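Local structure of IG hypothetical 16092 (Bacillus cereus ATCC 14579, 1YQH) at residues Thr9-Val14 with Ala45-Leu50; Val15-Thr20 with Ala73-Thr78; Thr49-Leu54 with Val90-Lys95. The protein is of unknown function but may bind thiamine or a related small molecule. One frame throughout, in Å; residues are numbered along the deposited sequence. Where two conformers were deposited one is given.

From the N terminus, strand 8-17 supplies the first segments of contacts 1 and 2. Contact 1 closes the loop that runs through helix 23-36 and strand 40-43, pairing Thr9-Val14 with Ala45-Leu50. Contact 2 pairs Val15-Thr20, from the end of that strand into the loop, with Ala73-Thr78, which leads into strand 75-84, so the two loops cross, and Val14 CB packs on Val76 CG1 at 3.7 Å. Contact 3 starts on Thr49 and Leu50, where contact 1 ends, crosses contact 2 along the chain and brings helix 92-96 to strand 48-52. Contacts 2 and 3 lie on opposite sides of the chain's centre, their own centres about 28 Å apart.

Contact 1 (Thr9-Val14 with Ala45-Leu50); sequences TMSFSV and AMETTL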
ATOM      1  N   THR A   9       8.478  -7.805  10.410  1.00 11.07           N
ATOM      2  CA  THR A   9       9.068  -6.716   9.664  1.00 11.77           C
ATOM      3  C   THR A   9       7.882  -5.939   9.055  1.00 11.80           C
ATOM      4  O   THR A   9       6.870  -6.534   8.680  1.00 10.90           O
ATOM      5  CB  THR A   9      10.054  -7.269   8.602  1.00 11.99           C
ATOM      6  OG1 THR A   9      11.115  -7.982   9.278  1.00 13.96           O
ATOM      7  CG2 THR A   9      10.668  -6.152   7.778  1.00 13.53           C
HETATM    8  N   MSE A  10       8.004  -4.619   9.000  1.00 12.25           N
HETATM    9  CA  MSE A  10       6.912  -3.750   8.589  1.00 14.75           C
HETATM   10  C   MSE A  10       7.518  -2.568   7.835  1.00 13.61           C
HETATM   11  O   MSE A  10       8.677  -2.213   8.070  1.00 13.50           O
HETATM   12  CB  MSE A  10       6.208  -3.253   9.854  1.00 14.65           C
HETATM   13  CG  MSE A  10       4.970  -2.425   9.645  1.00 17.32           C
HETATM   14 SE   MSE A  10       4.322  -1.827  11.372  1.00 22.82          SE
HETATM   15  CE  MSE A  10       3.829  -3.562  12.173  1.00 17.35           C
ATOM     16  N   SER A  11       6.769  -1.992   6.898  1.00 11.56           N
ATOM     17  CA  SER A  11       7.099  -0.666   6.420  1.00 11.06           C
ATOM     18  C   SER A  11       5.898   0.236   6.561  1.00 10.74           C
ATOM     19  O   SER A  11       4.753  -0.240   6.629  1.00 11.24           O
ATOM     20  CB  SER A  11       7.606  -0.687   4.970  1.00 11.13           C
ATOM     21  OG  SER A  11       6.582  -1.064   4.070  1.00 12.48           O
ATOM     22  N   PHE A  12       6.147   1.536   6.634  1.00 10.61           N
ATOM     23  CA  PHE A  12       5.042   2.475   6.697  1.00 10.49           C
ATOM     24  C   PHE A  12       5.448   3.811   6.131  1.00 10.43           C
ATOM     25  O   PHE A  12       6.644   4.144   6.038  1.00  9.86           O
ATOM     26  CB  PHE A  12       4.541   2.636   8.156  1.00 10.81           C
ATOM     27  CG  PHE A  12       5.304   3.666   8.964  1.00 10.90           C
ATOM     28  CD1 PHE A  12       4.760   4.938   9.188  1.00 12.07           C
ATOM     29  CD2 PHE A  12       6.560   3.369   9.504  1.00 11.41           C
ATOM     30  CE1 PHE A  12       5.445   5.898   9.931  1.00 11.75           C
ATOM     31  CE2 PHE A  12       7.253   4.323  10.253  1.00 10.55           C
ATOM     32  CZ  PHE A  12       6.702   5.590  10.469  1.00 11.29           C
ATOM     33  N   SER A  13       4.441   4.585   5.763  1.00  9.42           N
ATOM     34  CA  SER A  13       4.661   5.966   5.377  1.00 10.10           C
ATOM     35  C   SER A  13       3.494   6.820   5.845  1.00  9.79           C
ATOM     36  O   SER A  13       2.391   6.303   6.046  1.00 10.44           O
ATOM     37  CB  SER A  13       4.845   6.068   3.861  1.00  9.77           C
ATOM     38  OG  SER A  13       3.742   5.507   3.182  1.00 13.23           O
ATOM     39  N   VAL A  14       3.757   8.117   6.021  1.00  9.75           N
ATOM     40  CA  VAL A  14       2.714   9.103   6.327  1.00 10.12           C
ATOM     41  C   VAL A  14       2.738  10.193   5.268  1.00 10.40           C
ATOM     42  O   VAL A  14       3.809  10.700   4.904  1.00 11.36           O
ATOM     43  CB  VAL A  14       2.892   9.699   7.754  1.00 10.29           C
ATOM     44  CG1 VAL A  14       2.584   8.636   8.807  1.00 10.80           C
ATOM     45  CG2 VAL A  14       4.317  10.233   7.942  1.00 10.90           C
ATOM     46  N   ALA A  45      13.109   6.042   0.579  1.00 11.35           N
ATOM     47  CA  ALA A  45      12.556   7.205  -0.123  1.00 11.64           C
ATOM     48  C   ALA A  45      11.022   7.241  -0.088  1.00 11.37           C
ATOM     49  O   ALA A  45      10.441   8.328  -0.105  1.00 12.35           O
ATOM     50  CB  ALA A  45      13.040   7.213  -1.564  1.00 11.77           C
HETATM   51  N   MSE A  46      10.386   6.069  -0.031  1.00 10.65           N
HETATM   52  CA  MSE A  46       8.907   5.966  -0.090  1.00 10.94           C
HETATM   53  C   MSE A  46       8.260   5.411   1.180  1.00 11.15           C
HETATM   54  O   MSE A  46       7.079   5.670   1.434  1.00 11.50           O
HETATM   55  CB  MSE A  46       8.462   5.081  -1.279  1.00 11.72           C
HETATM   56  CG  MSE A  46       8.984   5.556  -2.664  1.00 11.74           C
HETATM   57 SE   MSE A  46       8.372   7.333  -3.133  1.00 20.13          SE
HETATM   58  CE  MSE A  46       6.501   6.909  -3.353  1.00 17.80           C
ATOM     59  N   GLU A  47       9.042   4.646   1.951  0.50 10.99           N
ATOM     60  CA  GLU A  47       8.574   3.899   3.130  0.50 11.47           C
ATOM     61  C   GLU A  47       9.714   3.789   4.141  0.50 10.99           C
ATOM     62  O   GLU A  47      10.883   3.745   3.747  0.50 11.00           O
ATOM     63  CB  GLU A  47       8.160   2.458   2.749  0.50 11.79           C
ATOM     64  CG  GLU A  47       7.184   2.278   1.580  0.50 13.56           C
ATOM     65  CD  GLU A  47       5.833   2.963   1.780  0.50 13.06           C
ATOM     66  OE1 GLU A  47       5.383   3.166   2.931  0.50 13.23           O
ATOM     67  OE2 GLU A  47       5.211   3.301   0.757  0.50 12.66           O
ATOM     68  N   THR A  48       9.376   3.729   5.431  1.00 10.60           N
ATOM     69  CA  THR A  48      10.361   3.447   6.483  1.00 10.48           C
ATOM     70  C   THR A  48      10.123   2.021   6.940  1.00 10.16           C
ATOM     71  O   THR A  48       8.970   1.641   7.216  1.00  9.65           O
ATOM     72  CB  THR A  48      10.187   4.442   7.652  1.00 10.09           C
ATOM     73  OG1 THR A  48      10.627   5.727   7.206  1.00 12.01           O
ATOM     74  CG2 THR A  48      10.999   4.030   8.909  1.00 10.73           C
ATOM     75  N   THR A  49      11.198   1.236   6.993  1.00  9.40           N
ATOM     76  CA  THR A  49      11.129  -0.163   7.408  1.00  9.80           C
ATOM     77  C   THR A  49      11.403  -0.246   8.908  1.00  8.76           C
ATOM     78  O   THR A  49      12.304   0.443   9.390  1.00  9.54           O
ATOM     79  CB  THR A  49      12.186  -1.004   6.664  1.00 10.36           C
ATOM     80  OG1 THR A  49      12.011  -0.829   5.252  1.00 13.59           O
ATOM     81  CG2 THR A  49      12.035  -2.498   7.020  1.00  9.82           C
ATOM     82  N   LEU A  50      10.629  -1.083   9.606  1.00  9.48           N
ATOM     83  CA  LEU A  50      10.788  -1.381  11.034  1.00  9.02           C
ATOM     84  C   LEU A  50      10.901  -2.886  11.266  1.00  9.77           C
ATOM     85  O   LEU A  50      10.324  -3.686  10.520  1.00  9.48           O
ATOM     86  CB  LEU A  50       9.574  -0.876  11.830  1.00  9.68           C
ATOM     87  CG  LEU A  50       9.104   0.561  11.608  1.00 10.20           C
ATOM     88  CD1 LEU A  50       7.804   0.850  12.354  1.00 11.50           C
ATOM     89  CD2 LEU A  50      10.199   1.556  12.031  1.00 12.43           C
TER
HETATM   90  O   HOH W   1       4.100   0.767   3.744  1.00 16.40           O
HETATM   91  O   HOH W   2       8.269   7.054   5.779  1.00 30.68           O
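Strand 9-14 and strand 48-50 run antiparallel, their axes approaching to 4.5 Å with 152° between directions, and Met10 with Leu50 and Phe12 with Thr48 form the hydrogen-bonded pairs. Each pair exchanges two backbone bonds, the shortest from Leu50 N to Met10 O at 2.7 Å. Between them Ser11 faces Thr49 as a non-hydrogen-bonded pair, where Ser11 CA also makes a CA-H...O contact with Thr48 O at 3.1 Å.

On the face carrying Met10, Phe12, Thr48 and Leu50, the phenyl ring meets Thr48 and Leu50. Chi1 of 86° places Phe12 CG between the backbone N and the carbonyl carbon. The ring runs alongside Thr48 in the same direction, with Phe12 CE2 3.9 Å from Thr48 CB, and Leu50 CD1 approaches it obliquely, 4.0 Å from Phe12 CD2. These strands are central in an antiparallel sheet of order 40-43, 48-52, 8-17, 75-84, whose Phe12 face is covered by helices 23-36 and 54-70: Phe12 touches Val34 of the first and Val61 and Ala64 of the second.

The Ser11 and Thr49 face is turned to a second subunit and is more polar. Beyond the paired strand, Glu47 is bent at chi2, and in the conformer given, one of two, its OE1 accepts from Ser13 OG at 2.9 Å, on the syn side but 28° out of the carboxylate plane. In that conformer a water donates to the same OE1 at 2.8 Å and also to Ser11 OG, bridging the two residues, and Glu47 OE2 forms a salt bridge with Lys81 of the second subunit. Ser11 OG is hydrogen-bonded to Glu47 of that subunit. At the far end Thr9 CG2 lies 4.0 Å from Thr49 CG2, while Thr9 OG1 is hydrogen-bonded to Val90 O.

Contact 2 (Val15-Thr20 with Ala73-Thr78); sequences VPQAKT and AEEVIT
Val15 and Ile77 exchange two backbone hydrogen bonds, and Gln17 opposite both Glu74 and Glu75 marks a classic beta bulge at the end of the antiparallel pair where Gln17 stands. The evidence is in the donors: Gln17 N gives to Glu75 O at 2.9 Å, whereas Gln17 O accepts from Glu74 N, one residue earlier, at 2.7 Å. That second bond is nearly along the C=O axis but bent at the hydrogen, 141°. The strand axes come within 4.6 Å, at 165° between directions.

Pro16, paired with Val76 without hydrogen bonds, turns to the face covered by the helices, where its CB rests on Ala73 CB at 3.8 Å. Val23, Val26 and Val27 of helix 23-36 close over the proline ring, and Cys68 and Val69 of helix 54-70 pack on Val76. On the other face, Gln17 and Glu75 run alongside each other in the same direction, the two flat ends nearly perpendicular. Here Gln17 CG touches Glu75 CG at 3.8 Å, an aliphatic contact; the polar ends bond to other chains: Gln17 NE2 bonds Pro16 O of the fourth subunit, and Glu75 OE1 forms a salt bridge with Arg85 of the third. Val76, Ile77 and Thr78 also pair with an antiparallel strand of the third subunit, so the sheet continues through that interface.

From the bulge itself, the side chain of Glu74, bent at chi2, crosses that of Lys19 at about a right angle. The lysine methylenes pack on the carboxylate, Lys19 CG 3.3 Å from Glu74 OE2, while Lys19 NZ stays 5.0 Å from Glu74 OE1. The carboxylate instead takes a backbone donor: Lys19 N meets Glu74 OE2 on the syn side at 2.8 Å, 16° out of the carboxylate plane.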
ATOM      1  N   VAL A  15       1.568  10.525   4.732  1.00  9.90           N
ATOM      2  CA  VAL A  15       1.454  11.620   3.768  1.00 10.49           C
ATOM      3  C   VAL A  15       0.474  12.605   4.385  1.00 10.73           C
ATOM      4  O   VAL A  15      -0.739  12.352   4.409  1.00 11.01           O
ATOM      5  CB  VAL A  15       0.933  11.157   2.406  1.00 11.12           C
ATOM      6  CG1 VAL A  15       0.921  12.307   1.429  1.00 11.37           C
ATOM      7  CG2 VAL A  15       1.774  10.000   1.876  1.00 11.91           C
ATOM      8  N   PRO A  16       0.999  13.702   4.933  1.00 11.25           N
ATOM      9  CA  PRO A  16       0.172  14.673   5.643  1.00 11.60           C
ATOM     10  C   PRO A  16      -0.376  15.784   4.759  1.00 11.94           C
ATOM     11  O   PRO A  16       0.196  16.080   3.701  1.00 12.22           O
ATOM     12  CB  PRO A  16       1.155  15.259   6.658  1.00 11.88           C
ATOM     13  CG  PRO A  16       2.475  15.252   5.913  1.00 11.87           C
ATOM     14  CD  PRO A  16       2.439  14.036   5.003  1.00 11.83           C
ATOM     15  N   GLN A  17      -1.490  16.366   5.195  1.00 11.95           N
ATOM     16  CA  GLN A  17      -1.978  17.632   4.661  1.00 12.81           C
ATOM     17  C   GLN A  17      -1.831  18.646   5.775  1.00 13.26           C
ATOM     18  O   GLN A  17      -2.406  18.475   6.863  1.00 13.63           O
ATOM     19  CB  GLN A  17      -3.448  17.529   4.260  1.00 12.76           C
ATOM     20  CG  GLN A  17      -3.712  16.571   3.124  1.00 13.71           C
ATOM     21  CD  GLN A  17      -3.109  17.038   1.811  1.00 15.85           C
ATOM     22  OE1 GLN A  17      -3.176  18.226   1.460  1.00 15.20           O
ATOM     23  NE2 GLN A  17      -2.543  16.100   1.068  1.00 16.41           N
ATOM     24  N   ALA A  18      -1.066  19.700   5.511  1.00 14.06           N
ATOM     25  CA  ALA A  18      -0.844  20.758   6.504  1.00 15.21           C
ATOM     26  C   ALA A  18      -1.003  22.135   5.860  1.00 16.45           C
ATOM     27  O   ALA A  18      -0.278  22.458   4.918  1.00 17.32           O
ATOM     28  CB  ALA A  18       0.528  20.627   7.128  1.00 15.39           C
ATOM     29  N   LYS A  19      -1.916  22.944   6.404  1.00 16.95           N
ATOM     30  CA  LYS A  19      -2.233  24.272   5.851  1.00 18.30           C
ATOM     31  C   LYS A  19      -1.091  25.291   5.964  1.00 18.09           C
ATOM     32  O   LYS A  19      -0.982  26.182   5.123  1.00 18.69           O
ATOM     33  CB  LYS A  19      -3.507  24.859   6.494  1.00 18.29           C
ATOM     34  CG  LYS A  19      -4.827  24.156   6.131  1.00 19.77           C
ATOM     35  CD  LYS A  19      -5.933  24.535   7.118  1.00 21.34           C
ATOM     36  CE  LYS A  19      -7.234  23.786   6.864  1.00 26.14           C
ATOM     37  NZ  LYS A  19      -8.288  24.143   7.879  1.00 28.80           N
ATOM     38  N   THR A  20      -0.260  25.187   7.002  1.00 17.81           N
ATOM     39  CA  THR A  20       0.792  26.196   7.219  1.00 17.79           C
ATOM     40  C   THR A  20       2.193  25.629   7.437  1.00 17.43           C
ATOM     41  O   THR A  20       3.064  26.318   7.969  1.00 16.94           O
ATOM     42  CB  THR A  20       0.456  27.130   8.405  1.00 18.38           C
ATOM     43  OG1 THR A  20       0.340  26.355   9.605  1.00 19.48           O
ATOM     44  CG2 THR A  20      -0.838  27.889   8.150  1.00 19.56           C
ATOM     45  N   ALA A  73      -0.434  19.005  10.856  1.00 11.96           N
ATOM     46  CA  ALA A  73      -1.240  18.358   9.819  1.00 11.70           C
ATOM     47  C   ALA A  73      -2.707  18.307  10.238  1.00 12.11           C
ATOM     48  O   ALA A  73      -3.022  17.970  11.386  1.00 12.38           O
ATOM     49  CB  ALA A  73      -0.720  16.937   9.499  1.00 11.07           C
ATOM     50  N   GLU A  74      -3.591  18.653   9.306  1.00 12.30           N
ATOM     51  CA  GLU A  74      -5.023  18.527   9.524  1.00 13.59           C
ATOM     52  C   GLU A  74      -5.472  17.078   9.310  1.00 13.02           C
ATOM     53  O   GLU A  74      -6.428  16.614   9.941  1.00 12.95           O
ATOM     54  CB  GLU A  74      -5.779  19.499   8.612  1.00 14.43           C
ATOM     55  CG  GLU A  74      -5.794  20.963   9.139  1.00 19.72           C
ATOM     56  CD  GLU A  74      -4.445  21.714   9.027  1.00 25.68           C
ATOM     57  OE1 GLU A  74      -4.077  22.446   9.982  1.00 28.94           O
ATOM     58  OE2 GLU A  74      -3.763  21.598   7.991  1.00 27.00           O
ATOM     59  N   GLU A  75      -4.774  16.361   8.432  1.00 11.35           N
ATOM     60  CA  GLU A  75      -5.068  14.948   8.206  1.00 11.87           C
ATOM     61  C   GLU A  75      -3.839  14.228   7.690  1.00 10.88           C
ATOM     62  O   GLU A  75      -2.885  14.859   7.232  1.00 10.47           O
ATOM     63  CB  GLU A  75      -6.261  14.756   7.255  1.00 11.67           C
ATOM     64  CG  GLU A  75      -6.039  15.307   5.840  1.00 13.31           C
ATOM     65  CD  GLU A  75      -7.263  15.166   4.928  1.00 14.56           C
ATOM     66  OE1 GLU A  75      -8.390  14.947   5.428  1.00 15.38           O
ATOM     67  OE2 GLU A  75      -7.092  15.297   3.693  1.00 19.77           O
ATOM     68  N   VAL A  76      -3.867  12.902   7.759  1.00 10.57           N
ATOM     69  CA  VAL A  76      -2.724  12.109   7.339  1.00 10.95           C
ATOM     70  C   VAL A  76      -3.249  10.870   6.654  1.00 11.00           C
ATOM     71  O   VAL A  76      -4.206  10.263   7.131  1.00 11.15           O
ATOM     72  CB  VAL A  76      -1.872  11.637   8.559  1.00 11.63           C
ATOM     73  CG1 VAL A  76      -0.635  10.874   8.087  1.00 12.44           C
ATOM     74  CG2 VAL A  76      -1.488  12.803   9.470  1.00 11.56           C
ATOM     75  N   ILE A  77      -2.618  10.494   5.542  1.00 10.42           N
ATOM     76  CA  ILE A  77      -2.875   9.190   4.939  1.00 10.31           C
ATOM     77  C   ILE A  77      -1.684   8.309   5.300  1.00 10.84           C
ATOM     78  O   ILE A  77      -0.531   8.614   4.936  1.00 10.41           O
ATOM     79  CB  ILE A  77      -3.032   9.272   3.405  1.00 11.05           C
ATOM     80  CG1 ILE A  77      -4.112  10.282   2.993  1.00 11.72           C
ATOM     81  CG2 ILE A  77      -3.291   7.869   2.798  1.00 11.09           C
ATOM     82  CD1 ILE A  77      -5.546   9.958   3.497  1.00 14.27           C
ATOM     83  N   THR A  78      -1.960   7.236   6.036  1.00 10.44           N
ATOM     84  CA  THR A  78      -0.898   6.387   6.562  1.00 10.87           C
ATOM     85  C   THR A  78      -0.979   5.020   5.888  1.00 11.65           C
ATOM     86  O   THR A  78      -2.042   4.416   5.851  1.00 13.02           O
ATOM     87  CB  THR A  78      -1.015   6.282   8.112  1.00 11.16           C
ATOM     88  OG1 THR A  78      -0.939   7.596   8.691  1.00 11.11           O
ATOM     89  CG2 THR A  78       0.095   5.393   8.722  1.00 11.89           C
TER

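Contact 3 (Thr49-Leu54 with Val90-Lys95); sequences TLEGEL and VTIDEK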
ATOM      1  N   THR A  49      11.198   1.236   6.993  1.00  9.40           N
ATOM      2  CA  THR A  49      11.129  -0.163   7.408  1.00  9.80           C
ATOM      3  C   THR A  49      11.403  -0.246   8.908  1.00  8.76           C
ATOM      4  O   THR A  49      12.304   0.443   9.390  1.00  9.54           O
ATOM      5  CB  THR A  49      12.186  -1.004   6.664  1.00 10.36           C
ATOM      6  OG1 THR A  49      12.011  -0.829   5.252  1.00 13.59           O
ATOM      7  CG2 THR A  49      12.035  -2.498   7.020  1.00  9.82           C
ATOM      8  N   LEU A  50      10.629  -1.083   9.606  1.00  9.48           N
ATOM      9  CA  LEU A  50      10.788  -1.381  11.034  1.00  9.02           C
ATOM     10  C   LEU A  50      10.901  -2.886  11.266  1.00  9.77           C
ATOM     11  O   LEU A  50      10.324  -3.686  10.520  1.00  9.48           O
ATOM     12  CB  LEU A  50       9.574  -0.876  11.830  1.00  9.68           C
ATOM     13  CG  LEU A  50       9.104   0.561  11.608  1.00 10.20           C
ATOM     14  CD1 LEU A  50       7.804   0.850  12.354  1.00 11.50           C
ATOM     15  CD2 LEU A  50      10.199   1.556  12.031  1.00 12.43           C
ATOM     16  N   GLU A  51      11.630  -3.270  12.316  1.00  9.11           N
ATOM     17  CA  GLU A  51      11.697  -4.670  12.711  1.00 10.00           C
ATOM     18  C   GLU A  51      11.484  -4.742  14.215  1.00 10.03           C
ATOM     19  O   GLU A  51      12.044  -3.942  14.947  1.00  9.38           O
ATOM     20  CB  GLU A  51      13.072  -5.234  12.345  1.00 10.10           C
ATOM     21  CG  GLU A  51      13.283  -6.684  12.733  1.00 11.35           C
ATOM     22  CD  GLU A  51      14.705  -7.141  12.450  1.00 11.59           C
ATOM     23  OE1 GLU A  51      15.025  -7.405  11.283  1.00 11.91           O
ATOM     24  OE2 GLU A  51      15.509  -7.234  13.392  1.00 15.25           O
ATOM     25  N   GLY A  52      10.669  -5.693  14.666  1.00 10.49           N
ATOM     26  CA  GLY A  52      10.443  -5.867  16.100  1.00 10.70           C
ATOM     27  C   GLY A  52       9.093  -6.475  16.409  1.00 11.25           C
ATOM     28  O   GLY A  52       8.503  -7.169  15.579  1.00 10.99           O
ATOM     29  N   GLU A  53       8.626  -6.229  17.625  1.00 10.86           N
ATOM     30  CA  GLU A  53       7.374  -6.807  18.104  1.00 11.36           C
ATOM     31  C   GLU A  53       6.162  -6.130  17.451  1.00 10.74           C
ATOM     32  O   GLU A  53       6.092  -4.902  17.367  1.00 10.61           O
ATOM     33  CB  GLU A  53       7.313  -6.637  19.615  1.00 12.05           C
ATOM     34  CG  GLU A  53       6.064  -7.168  20.252  1.00 15.51           C
ATOM     35  CD  GLU A  53       5.869  -6.653  21.671  1.00 19.68           C
ATOM     36  OE1 GLU A  53       6.883  -6.449  22.395  1.00 22.30           O
ATOM     37  OE2 GLU A  53       4.699  -6.463  22.064  1.00 21.21           O
ATOM     38  N   LEU A  54       5.201  -6.935  16.996  1.00 10.61           N
ATOM     39  CA  LEU A  54       4.037  -6.396  16.280  1.00 10.77           C
ATOM     40  C   LEU A  54       3.375  -5.198  16.975  1.00 10.82           C
ATOM     41  O   LEU A  54       3.216  -4.162  16.356  1.00 10.73           O
ATOM     42  CB  LEU A  54       2.991  -7.495  16.044  1.00 11.46           C
ATOM     43  CG  LEU A  54       1.699  -7.072  15.312  1.00 11.38           C
ATOM     44  CD1 LEU A  54       1.967  -6.512  13.894  1.00 13.35           C
ATOM     45  CD2 LEU A  54       0.730  -8.240  15.272  1.00 11.92           C
ATOM     46  N   VAL A  90      10.166 -12.995  11.125  1.00 11.91           N
ATOM     47  CA  VAL A  90      10.752 -12.539   9.864  1.00 13.68           C
ATOM     48  C   VAL A  90      11.593 -11.297  10.168  1.00 13.60           C
ATOM     49  O   VAL A  90      11.200 -10.460  10.986  1.00 13.68           O
ATOM     50  CB  VAL A  90       9.666 -12.260   8.791  1.00 14.29           C
ATOM     51  CG1 VAL A  90       8.630 -11.288   9.311  1.00 15.79           C
ATOM     52  CG2 VAL A  90      10.295 -11.780   7.460  1.00 15.12           C
ATOM     53  N   THR A  91      12.746 -11.205   9.513  1.00 13.29           N
ATOM     54  CA  THR A  91      13.721 -10.150   9.764  1.00 13.44           C
ATOM     55  C   THR A  91      14.065  -9.392   8.490  1.00 12.97           C
ATOM     56  O   THR A  91      13.858  -9.887   7.377  1.00 12.47           O
ATOM     57  CB  THR A  91      15.040 -10.715  10.354  1.00 13.95           C
ATOM     58  OG1 THR A  91      15.617 -11.639   9.424  1.00 16.21           O
ATOM     59  CG2 THR A  91      14.782 -11.404  11.700  1.00 15.97           C
ATOM     60  N   ILE A  92      14.602  -8.187   8.664  1.00 12.21           N
ATOM     61  CA  ILE A  92      15.070  -7.401   7.538  1.00 12.19           C
ATOM     62  C   ILE A  92      16.183  -8.164   6.806  1.00 12.59           C
ATOM     63  O   ILE A  92      16.163  -8.307   5.580  1.00 12.44           O
ATOM     64  CB  ILE A  92      15.580  -6.026   8.001  1.00 11.53           C
ATOM     65  CG1 ILE A  92      14.398  -5.180   8.507  1.00 11.72           C
ATOM     66  CG2 ILE A  92      16.339  -5.320   6.854  1.00 11.03           C
ATOM     67  CD1 ILE A  92      14.773  -3.859   9.232  1.00 12.09           C
ATOM     68  N   ASP A  93      17.142  -8.658   7.575  1.00 13.67           N
ATOM     69  CA  ASP A  93      18.322  -9.292   6.984  1.00 14.93           C
ATOM     70  C   ASP A  93      17.970 -10.485   6.102  1.00 15.56           C
ATOM     71  O   ASP A  93      18.570 -10.670   5.053  1.00 14.91           O
ATOM     72  CB  ASP A  93      19.337  -9.661   8.064  1.00 15.56           C
ATOM     73  CG  ASP A  93      20.017  -8.440   8.664  1.00 17.70           C
ATOM     74  OD1 ASP A  93      19.920  -7.349   8.077  1.00 20.49           O
ATOM     75  OD2 ASP A  93      20.673  -8.566   9.722  1.00 22.20           O
ATOM     76  N   GLU A  94      16.973 -11.278   6.498  1.00 16.34           N
ATOM     77  CA  GLU A  94      16.646 -12.457   5.708  1.00 17.83           C
ATOM     78  C   GLU A  94      16.091 -12.066   4.341  1.00 18.31           C
ATOM     79  O   GLU A  94      16.266 -12.795   3.369  1.00 18.77           O
ATOM     80  CB  GLU A  94      15.691 -13.380   6.462  1.00 18.51           C
ATOM     81  CG  GLU A  94      14.247 -13.155   6.162  1.00 20.35           C
ATOM     82  CD  GLU A  94      13.376 -14.138   6.895  1.00 23.39           C
ATOM     83  OE1 GLU A  94      13.202 -13.967   8.118  1.00 24.81           O
ATOM     84  OE2 GLU A  94      12.875 -15.074   6.242  1.00 24.74           O
ATOM     85  N   LYS A  95      15.447 -10.903   4.268  1.00 18.34           N
ATOM     86  CA  LYS A  95      14.838 -10.455   3.019  1.00 18.47           C
ATOM     87  C   LYS A  95      15.783  -9.689   2.094  1.00 18.40           C
ATOM     88  O   LYS A  95      15.608  -9.733   0.877  1.00 19.28           O
ATOM     89  CB  LYS A  95      13.558  -9.668   3.305  1.00 18.50           C
ATOM     90  CG  LYS A  95      12.568 -10.516   4.125  1.00 19.45           C
ATOM     91  CD  LYS A  95      11.180  -9.939   4.181  1.00 20.33           C
ATOM     92  CE  LYS A  95      10.420 -10.193   2.903  1.00 20.43           C
ATOM     93  NZ  LYS A  95       9.204  -9.324   2.880  1.00 19.10           N
TER
HETATM   94  O   HOH W   3      17.454  -8.323  10.504  1.00 17.69           O
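A capping box opens helix 92-96, and the carboxylate of Glu51 on strand 48-52 meets its first turn. Glu51 OE1 accepts from Ile92 N at 2.8 Å, with a nearly straight N-H...O angle of 170° and the donor close to the line of the C-O bond. Chi1 of 179° sets Glu51 CG anti to the backbone N, and the chain beyond is extended. A water bridges onward, donating to the same OE1 at 2.7 Å and accepting from Asp93 N. Two N-H groups at the helix start are thus served by this one oxygen, directly and through water, and the helix end would probably help stabilise its negative charge. Arg40 makes a weak, long ion pair with the same atom.

Beside the polar bond, Ile92 CD1 lies 3.8 Å from both Glu51 CB and Thr49 CG2; the isoleucine and threonine side chains meet tip to tip. Ala45 of the second subunit also packs on Ile92. Within the helix start, Glu94 N gives to Thr91 OG1 at 3.2 Å and Thr91 N to Glu94 OE1 at 3.1 Å, the reciprocal pair of bonds that defines a capping box, with Thr91 as N-cap.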